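Local structure of uncharacterized conserved protein YndB, AHSA1/START domain (Micromonospora chersina, 6V04) at residues Arg36-Trp40 / Arg132-Tyr136; Asp57-Asp62 / Arg144-Arg148; Val240-Trp245 / Phe262-Trp266. The protein is of unknown function but, as a START/Bet v1-like protein encoded in the dynemicin biosynthetic locus, probably takes part in making that natural product. All coordinates share one frame. Residue numbers count along the deposited sequence, not the author numbering.

Interaction 1 (Arg36-Trp40 / Arg132-Tyr136)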
loop_
_atom_site.group_PDB
_atom_site.type_symbol
_atom_site.label_atom_id
_atom_site.label_comp_id
_atom_site.label_asym_id
_atom_site.label_seq_id
_atom_site.Cartn_x
_atom_site.Cartn_y
_atom_site.Cartn_z
ATOM N N ARG A 36 -11.140 -6.301 17.513
ATOM C CA ARG A 36 -11.154 -7.500 16.687
ATOM C C ARG A 36 -10.509 -7.246 15.330
ATOM O O ARG A 36 -9.748 -8.083 14.835
ATOM C CB ARG A 36 -12.593 -7.999 16.507
ATOM C CG ARG A 36 -13.251 -8.444 17.815
ATOM C CD ARG A 36 -14.544 -9.207 17.562
ATOM N NE ARG A 36 -15.229 -9.575 18.801
ATOM C CZ ARG A 36 -15.019 -10.703 19.477
ATOM N NH1 ARG A 36 -14.140 -11.599 19.041
ATOM N NH2 ARG A 36 -15.691 -10.937 20.597
ATOM N N VAL A 37 -10.808 -6.100 14.709
ATOM C CA VAL A 37 -10.220 -5.779 13.411
ATOM C C VAL A 37 -8.699 -5.809 13.484
ATOM O O VAL A 37 -8.026 -6.212 12.524
ATOM C CB VAL A 37 -10.743 -4.411 12.915
ATOM C CG1 VAL A 37 -10.030 -3.957 11.640
ATOM C CG2 VAL A 37 -12.245 -4.479 12.674
ATOM N N ALA A 38 -8.137 -5.387 14.618
ATOM C CA ALA A 38 -6.689 -5.391 14.795
ATOM C C ALA A 38 -6.110 -6.792 14.916
ATOM O O ALA A 38 -4.885 -6.941 14.872
ATOM C CB ALA A 38 -6.334 -4.558 16.023
ATOM N N GLN A 39 -6.943 -7.819 15.075
ATOM C CA GLN A 39 -6.422 -9.176 15.175
ATOM C C GLN A 39 -6.188 -9.824 13.821
ATOM O O GLN A 39 -5.483 -10.834 13.755
ATOM C CB GLN A 39 -7.367 -10.054 15.998
ATOM C CG GLN A 39 -7.692 -9.496 17.375
ATOM C CD GLN A 39 -6.464 -9.230 18.194
ATOM O OE1 GLN A 39 -6.270 -8.127 18.711
ATOM N NE2 GLN A 39 -5.621 -10.242 18.325
ATOM N N TRP A 40 -6.775 -9.289 12.732
ATOM C CA TRP A 40 -6.603 -9.887 11.413
ATOM C C TRP A 40 -6.323 -8.890 10.300
ATOM O O TRP A 40 -5.699 -9.278 9.306
ATOM C CB TRP A 40 -7.854 -10.720 11.040
ATOM C CG TRP A 40 -9.097 -9.891 10.890
ATOM C CD1 TRP A 40 -9.940 -9.497 11.890
ATOM C CD2 TRP A 40 -9.619 -9.331 9.679
ATOM N NE1 TRP A 40 -10.957 -8.731 11.372
ATOM C CE2 TRP A 40 -10.777 -8.607 10.020
ATOM C CE3 TRP A 40 -9.220 -9.370 8.341
ATOM C CZ2 TRP A 40 -11.550 -7.937 9.059
ATOM C CZ3 TRP A 40 -9.996 -8.695 7.388
ATOM C CH2 TRP A 40 -11.124 -7.977 7.765
ATOM N N ARG A 132 -7.117 -14.065 6.277
ATOM C CA ARG A 132 -6.774 -13.790 7.669
ATOM C C ARG A 132 -8.032 -13.658 8.519
ATOM O O ARG A 132 -8.068 -14.132 9.659
ATOM C CB ARG A 132 -5.904 -12.527 7.759
ATOM C CG ARG A 132 -4.535 -12.709 7.115
ATOM C CD ARG A 132 -3.641 -11.478 7.129
ATOM N NE ARG A 132 -2.537 -11.706 6.206
ATOM C CZ ARG A 132 -1.431 -12.385 6.497
ATOM N NH1 ARG A 132 -1.233 -12.874 7.719
ATOM N NH2 ARG A 132 -0.522 -12.562 5.557
ATOM N N LEU A 133 -9.093 -13.053 7.973
ATOM C CA LEU A 133 -10.361 -13.024 8.692
ATOM C C LEU A 133 -10.814 -14.436 9.031
ATOM O O LEU A 133 -11.215 -14.716 10.165
ATOM C CB LEU A 133 -11.434 -12.305 7.866
ATOM C CG LEU A 133 -12.832 -12.331 8.484
ATOM C CD1 LEU A 133 -12.865 -11.629 9.833
ATOM C CD2 LEU A 133 -13.805 -11.667 7.520
ATOM N N ALA A 134 -10.764 -15.342 8.051
ATOM C CA ALA A 134 -11.238 -16.705 8.278
ATOM C C ALA A 134 -10.404 -17.413 9.337
ATOM O O ALA A 134 -10.945 -18.145 10.170
ATOM C CB ALA A 134 -11.221 -17.489 6.965
ATOM N N ARG A 135 -9.087 -17.206 9.315
ATOM C CA ARG A 135 -8.210 -17.812 10.318
ATOM C C ARG A 135 -8.560 -17.325 11.720
ATOM O O ARG A 135 -8.630 -18.114 12.669
ATOM C CB ARG A 135 -6.757 -17.480 9.995
ATOM C CG ARG A 135 -6.135 -18.302 8.888
ATOM C CD ARG A 135 -4.685 -17.876 8.679
ATOM N NE ARG A 135 -3.877 -18.032 9.892
ATOM C CZ ARG A 135 -2.938 -18.960 10.076
ATOM N NH1 ARG A 135 -2.649 -19.842 9.127
ATOM N NH2 ARG A 135 -2.274 -18.999 11.223
ATOM N N TYR A 136 -8.757 -16.014 11.865
ATOM C CA TYR A 136 -9.084 -15.430 13.160
ATOM C C TYR A 136 -10.422 -15.938 13.685
ATOM O O TYR A 136 -10.552 -16.242 14.879
ATOM C CB TYR A 136 -9.077 -13.905 13.042
ATOM C CG TYR A 136 -9.708 -13.211 14.223
ATOM C CD1 TYR A 136 -9.118 -13.252 15.474
ATOM C CD2 TYR A 136 -10.893 -12.501 14.076
ATOM C CE1 TYR A 136 -9.708 -12.626 16.566
ATOM C CE2 TYR A 136 -11.490 -11.873 15.151
ATOM C CZ TYR A 136 -10.892 -11.926 16.387
ATOM O OH TYR A 136 -11.502 -11.295 17.455
#

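Interaction 2 (Asp57-Asp62 / Arg144-Arg148). With NA (sodium ion), chain B.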
loop_
_atom_site.group_PDB
_atom_site.type_symbol
_atom_site.label_atom_id
_atom_site.label_comp_id
_atom_site.label_asym_id
_atom_site.label_seq_id
_atom_site.Cartn_x
_atom_site.Cartn_y
_atom_site.Cartn_z
ATOM N N ASP A 57 -3.956 1.393 9.853
ATOM C CA ASP A 57 -2.502 1.352 9.836
ATOM C C ASP A 57 -2.074 -0.096 10.015
ATOM O O ASP A 57 -2.595 -0.783 10.898
ATOM C CB ASP A 57 -1.956 2.231 10.961
ATOM C CG ASP A 57 -0.489 2.483 10.839
ATOM O OD1 ASP A 57 0.279 1.506 10.921
ATOM O OD2 ASP A 57 -0.116 3.660 10.650
ATOM N N PHE A 58 -1.148 -0.565 9.177
ATOM C CA PHE A 58 -0.742 -1.964 9.218
ATOM C C PHE A 58 0.509 -2.196 10.054
ATOM O O PHE A 58 0.891 -3.351 10.249
ATOM C CB PHE A 58 -0.578 -2.491 7.800
ATOM C CG PHE A 58 -1.843 -2.382 7.009
ATOM C CD1 PHE A 58 -2.920 -3.190 7.313
ATOM C CD2 PHE A 58 -1.982 -1.413 6.043
ATOM C CE1 PHE A 58 -4.107 -3.067 6.626
ATOM C CE2 PHE A 58 -3.172 -1.293 5.335
ATOM C CZ PHE A 58 -4.236 -2.112 5.646
ATOM N N GLY A 59 1.116 -1.142 10.583
ATOM C CA GLY A 59 2.207 -1.283 11.518
ATOM C C GLY A 59 3.571 -1.373 10.885
ATOM O O GLY A 59 4.573 -1.545 11.620
ATOM N N ASP A 60 3.648 -1.230 9.565
ATOM C CA ASP A 60 4.875 -1.399 8.800
ATOM C C ASP A 60 5.173 -0.208 7.904
ATOM O O ASP A 60 6.037 -0.309 7.026
ATOM C CB ASP A 60 4.818 -2.687 7.958
ATOM C CG ASP A 60 3.707 -2.676 6.942
ATOM O OD1 ASP A 60 2.969 -1.679 6.899
ATOM O OD2 ASP A 60 3.605 -3.677 6.211
ATOM N N GLY A 61 4.489 0.916 8.093
ATOM C CA GLY A 61 4.590 2.057 7.214
ATOM C C GLY A 61 3.391 2.226 6.308
ATOM O O GLY A 61 3.139 3.345 5.850
ATOM N N ASP A 62 2.654 1.159 6.042
ATOM C CA ASP A 62 1.496 1.220 5.156
ATOM C C ASP A 62 0.239 1.614 5.928
ATOM O O ASP A 62 0.053 1.255 7.098
ATOM C CB ASP A 62 1.259 -0.129 4.475
ATOM C CG ASP A 62 2.263 -0.439 3.372
ATOM O OD1 ASP A 62 3.168 0.372 3.085
ATOM O OD2 ASP A 62 2.114 -1.536 2.799
ATOM N N ARG A 144 -2.822 -11.456 11.833
ATOM C CA ARG A 144 -2.173 -10.334 11.161
ATOM C C ARG A 144 -0.819 -10.729 10.592
ATOM O O ARG A 144 -0.070 -11.492 11.214
ATOM C CB ARG A 144 -1.911 -9.193 12.151
ATOM C CG ARG A 144 -3.115 -8.517 12.756
ATOM C CD ARG A 144 -3.591 -7.340 11.919
ATOM N NE ARG A 144 -2.577 -6.297 11.722
ATOM C CZ ARG A 144 -2.351 -5.287 12.558
ATOM N NH1 ARG A 144 -3.056 -5.160 13.675
ATOM N NH2 ARG A 144 -1.410 -4.396 12.267
ATOM N N TYR A 145 -0.432 -10.110 9.481
ATOM C CA TYR A 145 0.993 -10.127 9.155
ATOM C C TYR A 145 1.701 -9.036 9.942
ATOM O O TYR A 145 1.080 -8.059 10.374
ATOM C CB TYR A 145 1.246 -9.949 7.662
ATOM C CG TYR A 145 0.794 -8.651 7.024
ATOM C CD1 TYR A 145 1.572 -7.498 7.069
ATOM C CD2 TYR A 145 -0.378 -8.606 6.297
ATOM C CE1 TYR A 145 1.154 -6.317 6.448
ATOM C CE2 TYR A 145 -0.797 -7.450 5.671
ATOM C CZ TYR A 145 -0.038 -6.310 5.737
ATOM O OH TYR A 145 -0.502 -5.176 5.073
ATOM N N ASP A 146 3.008 -9.231 10.180
ATOM C CA ASP A 146 3.731 -8.227 10.951
ATOM C C ASP A 146 4.255 -7.102 10.075
ATOM O O ASP A 146 4.082 -5.924 10.417
ATOM C CB ASP A 146 4.868 -8.856 11.774
ATOM C CG ASP A 146 5.805 -9.758 10.989
ATOM O OD1 ASP A 146 5.664 -9.948 9.770
ATOM O OD2 ASP A 146 6.733 -10.299 11.646
ATOM N N TRP A 147 4.825 -7.425 8.919
ATOM C CA TRP A 147 5.271 -6.398 7.991
ATOM C C TRP A 147 5.333 -6.988 6.589
ATOM O O TRP A 147 5.678 -8.157 6.405
ATOM C CB TRP A 147 6.621 -5.799 8.444
ATOM C CG TRP A 147 7.805 -6.720 8.456
ATOM C CD1 TRP A 147 8.212 -7.541 9.484
ATOM C CD2 TRP A 147 8.787 -6.861 7.427
ATOM N NE1 TRP A 147 9.365 -8.197 9.131
ATOM C CE2 TRP A 147 9.736 -7.798 7.871
ATOM C CE3 TRP A 147 8.945 -6.295 6.158
ATOM C CZ2 TRP A 147 10.829 -8.177 7.097
ATOM C CZ3 TRP A 147 10.005 -6.680 5.387
ATOM C CH2 TRP A 147 10.953 -7.606 5.861
ATOM N N ARG A 148 4.935 -6.185 5.612
ATOM C CA ARG A 148 4.835 -6.666 4.240
ATOM C C ARG A 148 6.194 -6.625 3.548
ATOM O O ARG A 148 6.907 -5.614 3.600
ATOM C CB ARG A 148 3.810 -5.819 3.498
ATOM C CG ARG A 148 3.439 -6.346 2.130
ATOM C CD ARG A 148 2.121 -5.788 1.650
ATOM N NE ARG A 148 2.192 -4.363 1.395
ATOM C CZ ARG A 148 2.428 -3.818 0.204
ATOM N NH1 ARG A 148 2.465 -2.505 0.084
ATOM N NH2 ARG A 148 2.630 -4.577 -0.872
HETATM NA NA NA B . 6.657 -11.810 8.690
HETATM O O HOH W 1 2.291 -4.921 12.129
HETATM O O HOH W 2 -0.399 -5.901 9.641
HETATM O O HOH W 3 1.484 -3.595 4.506
HETATM O O HOH W 4 8.596 -11.432 10.238
HETATM O O HOH W 5 7.488 -10.185 7.161
#

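Interaction 3 (Val240-Trp245 / Phe262-Trp266)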
loop_
_atom_site.group_PDB
_atom_site.type_symbol
_atom_site.label_atom_id
_atom_site.label_comp_id
_atom_site.label_asym_id
_atom_site.label_seq_id
_atom_site.Cartn_x
_atom_site.Cartn_y
_atom_site.Cartn_z
ATOM N N VAL A 240 5.600 3.125 -7.721
ATOM C CA VAL A 240 6.891 2.659 -7.244
ATOM C C VAL A 240 6.726 1.263 -6.676
ATOM O O VAL A 240 5.690 0.934 -6.089
ATOM C CB VAL A 240 7.513 3.597 -6.190
ATOM C CG1 VAL A 240 6.601 3.755 -4.988
ATOM C CG2 VAL A 240 8.881 3.049 -5.760
ATOM N N SER A 241 7.745 0.433 -6.886
ATOM C CA SER A 241 7.892 -0.853 -6.218
ATOM C C SER A 241 9.316 -0.934 -5.701
ATOM O O SER A 241 10.260 -0.687 -6.460
ATOM C CB SER A 241 7.624 -2.006 -7.179
ATOM O OG SER A 241 7.877 -3.264 -6.571
ATOM N N HIS A 242 9.488 -1.289 -4.430
ATOM C CA HIS A 242 10.817 -1.419 -3.848
ATOM C C HIS A 242 10.856 -2.737 -3.087
ATOM O O HIS A 242 10.168 -2.891 -2.071
ATOM C CB HIS A 242 11.120 -0.220 -2.964
ATOM C CG HIS A 242 12.567 -0.063 -2.640
ATOM N ND1 HIS A 242 13.079 1.089 -2.084
ATOM C CD2 HIS A 242 13.610 -0.910 -2.794
ATOM C CE1 HIS A 242 14.376 0.937 -1.894
ATOM N NE2 HIS A 242 14.728 -0.265 -2.320
ATOM N N GLN A 243 11.637 -3.685 -3.594
ATOM C CA GLN A 243 11.620 -5.070 -3.143
ATOM C C GLN A 243 12.968 -5.482 -2.562
ATOM O O GLN A 243 14.002 -4.863 -2.831
ATOM C CB GLN A 243 11.277 -6.020 -4.293
ATOM C CG GLN A 243 9.874 -5.822 -4.852
ATOM C CD GLN A 243 9.566 -6.753 -6.008
ATOM O OE1 GLN A 243 10.458 -7.168 -6.739
ATOM N NE2 GLN A 243 8.293 -7.081 -6.178
ATOM N N GLY A 244 12.952 -6.584 -1.816
ATOM C CA GLY A 244 14.171 -7.221 -1.336
ATOM C C GLY A 244 14.331 -7.269 0.168
ATOM O O GLY A 244 15.246 -7.959 0.650
ATOM N N TRP A 245 13.454 -6.600 0.920
ATOM C CA TRP A 245 13.638 -6.406 2.359
ATOM C C TRP A 245 13.702 -7.728 3.103
ATOM O O TRP A 245 14.446 -7.862 4.092
ATOM C CB TRP A 245 12.491 -5.546 2.905
ATOM C CG TRP A 245 12.373 -4.313 2.092
ATOM C CD1 TRP A 245 11.430 -4.046 1.138
ATOM C CD2 TRP A 245 13.278 -3.218 2.085
ATOM N NE1 TRP A 245 11.699 -2.830 0.548
ATOM C CE2 TRP A 245 12.825 -2.299 1.125
ATOM C CE3 TRP A 245 14.436 -2.910 2.822
ATOM C CZ2 TRP A 245 13.495 -1.107 0.857
ATOM C CZ3 TRP A 245 15.089 -1.726 2.560
ATOM C CH2 TRP A 245 14.620 -0.832 1.606
ATOM N N PHE A 262 11.826 3.080 4.727
ATOM C CA PHE A 262 11.767 3.328 3.293
ATOM C C PHE A 262 10.336 3.544 2.826
ATOM O O PHE A 262 10.107 4.351 1.918
ATOM C CB PHE A 262 12.426 2.179 2.535
ATOM C CG PHE A 262 13.921 2.320 2.393
ATOM C CD1 PHE A 262 14.770 1.953 3.423
ATOM C CD2 PHE A 262 14.482 2.802 1.226
ATOM C CE1 PHE A 262 16.145 2.064 3.285
ATOM C CE2 PHE A 262 15.856 2.908 1.079
ATOM C CZ PHE A 262 16.692 2.545 2.111
ATOM N N ALA A 263 9.349 2.875 3.436
ATOM C CA ALA A 263 7.961 3.129 3.038
ATOM C C ALA A 263 7.567 4.577 3.308
ATOM O O ALA A 263 6.880 5.211 2.492
ATOM C CB ALA A 263 7.018 2.171 3.767
ATOM N N ALA A 264 7.975 5.114 4.455
ATOM C CA ALA A 264 7.676 6.506 4.758
ATOM C C ALA A 264 8.391 7.429 3.784
ATOM O O ALA A 264 7.858 8.482 3.405
ATOM C CB ALA A 264 8.087 6.812 6.193
ATOM N N THR A 265 9.604 7.054 3.378
ATOM C CA THR A 265 10.351 7.859 2.417
ATOM C C THR A 265 9.639 7.885 1.074
ATOM O O THR A 265 9.503 8.946 0.451
ATOM C CB THR A 265 11.766 7.312 2.273
ATOM O OG1 THR A 265 12.448 7.487 3.518
ATOM C CG2 THR A 265 12.553 8.044 1.209
ATOM N N TRP A 266 9.175 6.723 0.604
ATOM C CA TRP A 266 8.472 6.685 -0.672
ATOM C C TRP A 266 7.143 7.420 -0.595
ATOM O O TRP A 266 6.746 8.078 -1.563
ATOM C CB TRP A 266 8.270 5.242 -1.128
ATOM C CG TRP A 266 9.506 4.681 -1.754
ATOM C CD1 TRP A 266 10.323 3.701 -1.252
ATOM C CD2 TRP A 266 10.101 5.096 -2.997
ATOM N NE1 TRP A 266 11.364 3.477 -2.111
ATOM C CE2 TRP A 266 11.257 4.323 -3.186
ATOM C CE3 TRP A 266 9.757 6.047 -3.966
ATOM C CZ2 TRP A 266 12.078 4.466 -4.294
ATOM C CZ3 TRP A 266 10.566 6.182 -5.079
ATOM C CH2 TRP A 266 11.704 5.393 -5.245
#

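Interaction 1 (Arg36-Trp40 / Arg132-Tyr136)
Two helices crossing at 116°, their axes 9.5 Å apart at closest, are bridged here by aromatic and leucine side chains. Arg132 opens the contact with its aliphatic root: its CB lies 3.6 Å from Trp40 O, while its guanidinium turns away to a salt bridge with Asp128. One residue on, Leu133 places CD1 over the face of the Trp40 five-membered ring, 3.8 Å from the centroid, a CH-pi contact; the indole NE1 is satisfied by Ala30 O of helix 24-32, which also covers Leu133 and Tyr136. A turn on from Arg132, Tyr136 contacts Arg36, Gln39 and Trp40. Its ring is near parallel to the Trp40 indole but barely overlaps it, and it receives Gln39 CB over its face, 3.9 Å from the centroid. At its tip, Arg36 NH1 donates to Tyr136 OH over 3.1 Å. Trp40 O, buried against Arg132, is left without a polar partner, so the long helix of this Bet v1-like domain holds the short one more by packing than by polar pairing.

Interaction 2 (Asp57-Asp62 / Arg144-Arg148)
Where two irregular segments meet, polar groups must find partners outside a sheet or helix, and this contact shows how side chains and water supply them. Residues 57-62 turn the hairpin between strands 53-57 and 63-72; residues 144-148 belong to the connection leading to strand 151-157. The turn is organised from within: Phe58 N donates to Asp62 O (3.0 Å), and two Asx turns form, Gly59 N to Asp57 OD1 (2.8 Å) and Asp62 N to Asp60 OD1 (3.0 Å). That leaves Asp60 OD2 to face the connection, where it accepts from Arg148 N at 2.9 Å. Asp62 OD2 forms a salt bridge with Arg148, 2.9 Å from NH1 and 3.2 Å from NE; Asp152 is a second partner of Arg148. Water 3 accepts from Tyr145 OH and donates to both Asp60 OD2 and Asp62 OD2; the same hydroxyl lies over the Phe58 ring, 3.7 Å from Phe58 CG. Phe58 O accepts from waters 1 and 2 and, weakly, from Arg144 NH2 (3.2 Å). Water 1 passes on to Asp146 O; water 2 links Arg144 NE to Tyr145 O, while Arg144 NH1 reaches Ala38 O. Asp146 OD1 accepts from Trp147 N. The same oxygen coordinates the sodium ion, as do waters 4 and 5. The chemistry implies a hydrated polar joint with one salt bridge, fastening the hairpin of the N-terminal Bet v1-like half to the segment entering the second half, whose helix 252-277 adds Arg259 to Asp62 OD1.

Interaction 3 (Val240-Trp245 / Phe262-Trp266)
Strand 240-243 and helix 262-266 run almost antiparallel, their directions 164° apart and their axes 10.5 Å from each other, close to the usual spacing of a helix laid on a sheet. The nearest CA atoms are Val240 and Trp266 at 7.9 Å, then His242 and Phe262 at 8.6 Å, so two strand residues two apart meet two helix residues one turn apart in reversed order. After the strand, Gly244 turns the chain with a positive phi of 117° and brings Trp245 back toward the helix. This is the helix-grip packing of the Bet v1-like fold: the long C-terminal helix 252-277 lies against a curved antiparallel sheet, the same strand order being found in the N-terminal half of the chain. Val240 puts CG2 squarely over the six-membered ring of Trp266, 3.4 Å from its centroid and only 4° off the normal, a close CH-pi contact. Next to it, Trp266 NE1 donates to His242 ND1 at 2.9 Å. With ND1 acting as acceptor, a neutral His242 would carry its proton on NE2, which is hydrogen-bonded to Thr223 OG1 of the neighbouring strand. His242 CE1 also approaches Phe262 CD2 at 3.6 Å, the ring planes being perpendicular. Trp245 completes the aromatic cluster: its CH2 sits over the Phe262 face, 3.3 Å from CG, with the planes inclined at 46°, and its NE1 donates to His242 O at 3.0 Å. Phe197 meets Phe262 edge-to-face, and Trp147 packs on Trp245.

From the N terminus, the chain lays down helix 34-40 and then the hairpin turn 57-62, and both find their partners after the last strand of the first sheet. Interaction 1 closes a loop of 91 residues when helix 116-139 returns to 36-40; interaction 2 closes next, as 144-148 reaches 57-62. The two loops cross and touch, Ala38 O lying 2.8 Å from Arg144 NH1. Interaction 3 follows in series, a short closure over 16 residues between the last strand of the second sheet and the C-terminal helix. It does not touch interaction 1, the nearest atoms being about 15 Å apart, but meets interaction 2 where Trp147 CZ3 packs 3.7 Å from Trp245 CB, so interaction 2 bridges the two Bet v1-like halves.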